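Local coordinates for Syntaxin1 (Monosiga brevicollis, PDB 2XHE), which probably acts as a SNAP receptor (SNARE) of the syntaxin family, binding partner SNAREs in membrane fusion and transport, at residues B[58-61]-B[62-66]. Sequence-based numbering, arbitrary orientation.
Sequences EDIE and QAIEQ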
loop_
_atom_site.group_PDB
_atom_site.type_symbol
_atom_site.label_atom_id
_atom_site.label_comp_id
_atom_site.label_asym_id
_atom_site.label_seq_id
_atom_site.Cartn_x
_atom_site.Cartn_y
_atom_site.Cartn_z
ATOM N N GLU B 58 -17.476 -5.575 -20.278
ATOM C CA GLU B 58 -18.623 -4.769 -19.843
ATOM C C GLU B 58 -19.967 -5.392 -20.263
ATOM O O GLU B 58 -20.899 -5.469 -19.463
ATOM C CB GLU B 58 -18.519 -3.326 -20.350
ATOM C CG GLU B 58 -17.329 -2.543 -19.815
ATOM C CD GLU B 58 -17.367 -1.069 -20.213
ATOM O OE1 GLU B 58 -18.441 -0.585 -20.640
ATOM O OE2 GLU B 58 -16.321 -0.391 -20.095
ATOM N N ASP B 59 -20.063 -5.837 -21.515
ATOM C CA ASP B 59 -21.255 -6.535 -21.987
ATOM C C ASP B 59 -21.572 -7.719 -21.080
ATOM O O ASP B 59 -22.670 -7.805 -20.524
ATOM C CB ASP B 59 -21.082 -7.008 -23.433
ATOM C CG ASP B 59 -21.247 -5.877 -24.448
ATOM O OD1 ASP B 59 -21.770 -4.801 -24.073
ATOM O OD2 ASP B 59 -20.854 -6.066 -25.625
ATOM N N ILE B 60 -20.604 -8.622 -20.926
ATOM C CA ILE B 60 -20.767 -9.766 -20.036
ATOM C C ILE B 60 -21.226 -9.338 -18.635
ATOM O O ILE B 60 -22.116 -9.959 -18.055
ATOM C CB ILE B 60 -19.479 -10.602 -19.929
ATOM C CG1 ILE B 60 -19.053 -11.118 -21.300
ATOM C CG2 ILE B 60 -19.668 -11.766 -18.969
ATOM C CD1 ILE B 60 -17.992 -12.208 -21.221
ATOM N N GLU B 61 -20.627 -8.275 -18.097
ATOM C CA GLU B 61 -20.994 -7.780 -16.768
ATOM C C GLU B 61 -22.482 -7.490 -16.639
ATOM O O GLU B 61 -23.099 -7.849 -15.639
ATOM C CB GLU B 61 -20.199 -6.530 -16.399
ATOM C CG GLU B 61 -18.790 -6.823 -15.938
ATOM C CD GLU B 61 -18.189 -5.682 -15.150
ATOM O OE1 GLU B 61 -18.327 -5.690 -13.905
ATOM O OE2 GLU B 61 -17.583 -4.782 -15.774
ATOM N N GLN B 62 -23.045 -6.827 -17.649
ATOM C CA GLN B 62 -24.470 -6.506 -17.684
ATOM C C GLN B 62 -25.288 -7.782 -17.868
ATOM O O GLN B 62 -26.268 -8.014 -17.162
ATOM C CB GLN B 62 -24.766 -5.526 -18.822
ATOM C CG GLN B 62 -25.388 -4.197 -18.387
ATOM C CD GLN B 62 -24.404 -3.284 -17.658
ATOM O OE1 GLN B 62 -23.187 -3.403 -17.816
ATOM N NE2 GLN B 62 -24.934 -2.360 -16.859
ATOM N N ALA B 63 -24.869 -8.608 -18.821
ATOM C CA ALA B 63 -25.507 -9.891 -19.088
ATOM C C ALA B 63 -25.598 -10.785 -17.845
ATOM O O ALA B 63 -26.629 -11.407 -17.591
ATOM C CB ALA B 63 -24.770 -10.616 -20.217
ATOM N N ILE B 64 -24.513 -10.855 -17.084
ATOM C CA ILE B 64 -24.479 -11.659 -15.869
ATOM C C ILE B 64 -25.581 -11.251 -14.892
ATOM O O ILE B 64 -26.294 -12.100 -14.356
ATOM C CB ILE B 64 -23.085 -11.577 -15.172
ATOM C CG1 ILE B 64 -22.084 -12.513 -15.856
ATOM C CG2 ILE B 64 -23.185 -11.921 -13.697
ATOM C CD1 ILE B 64 -20.651 -12.073 -15.695
ATOM N N GLU B 65 -25.727 -9.950 -14.668
ATOM C CA GLU B 65 -26.685 -9.455 -13.680
ATOM C C GLU B 65 -28.126 -9.544 -14.181
ATOM O O GLU B 65 -29.064 -9.196 -13.467
ATOM C CB GLU B 65 -26.341 -8.025 -13.246
ATOM C CG GLU B 65 -24.895 -7.843 -12.753
ATOM C CD GLU B 65 -24.532 -8.738 -11.566
ATOM O OE1 GLU B 65 -25.441 -9.118 -10.794
ATOM O OE2 GLU B 65 -23.330 -9.055 -11.404
ATOM N N GLN B 66 -28.296 -10.022 -15.409
ATOM C CA GLN B 66 -29.620 -10.268 -15.960
ATOM C C GLN B 66 -29.950 -11.753 -15.886
ATOM O O GLN B 66 -31.102 -12.138 -15.686
ATOM C CB GLN B 66 -29.706 -9.768 -17.404
ATOM C CG GLN B 66 -29.667 -8.247 -17.542
ATOM C CD GLN B 66 -29.200 -7.800 -18.914
ATOM O OE1 GLN B 66 -29.222 -8.580 -19.873
ATOM N NE2 GLN B 66 -28.760 -6.546 -19.014
#
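Ile60 and Ile64 meet one turn apart on helix 44-72, a long helix of the syntaxin N-terminal region whose apolar side packs against helices 80-116 and 131-171 in a bundle consistent with the Habc three-helix domain of syntaxins, of which it is probably the first helix. Three successive i to i+4 backbone hydrogen bonds join residues 58-61 to 62-66. Gln62 N reaches Glu58 O at 3.1 Å, tilted 20° from the carbonyl plane. Ala63 N approaches Asp59 O at 2.9 Å with an almost straight N-H...O angle of 176°, and Ile64 N binds Ile60 O at 2.7 Å. Between the two isoleucines the touch is made by branch methyl and chain end: CG2 of Ile60 lies 3.4 Å from CD1 of Ile64, the side chains crossing at a slant. In Ile60, CG2 stands anti to the backbone N, which leaves CG1 beside that nitrogen (chi1 -59°) and CG2 on the side facing the next turn. Ile64 has a similar first torsion, and its CG1 carries CD1 back toward Ile60. Ala63 CB rests 3.5 Å from Ile60 O. On the polar side, Glu65 CG lies 3.4 Å from Glu61 O; the two carboxylates stay apart, Glu61 OE1 and Glu65 OE2 being separated by 6.5 Å. Ile60 and Ala63 touch Ile97 of helix 80-116, whereas Ile64 packs on Val150, Arg153 and Tyr154 of helix 131-171. Glu65 OE2 forms a long, weak ion pair with Arg153, which would probably offset some of the negative charge here. The helix is thus amphipathic: buried Ile60, Ala63 and Ile64 give the bundle an apolar surface, while Glu58, Asp59, Glu61, Gln62 and Glu65 make up its exposed, polar side.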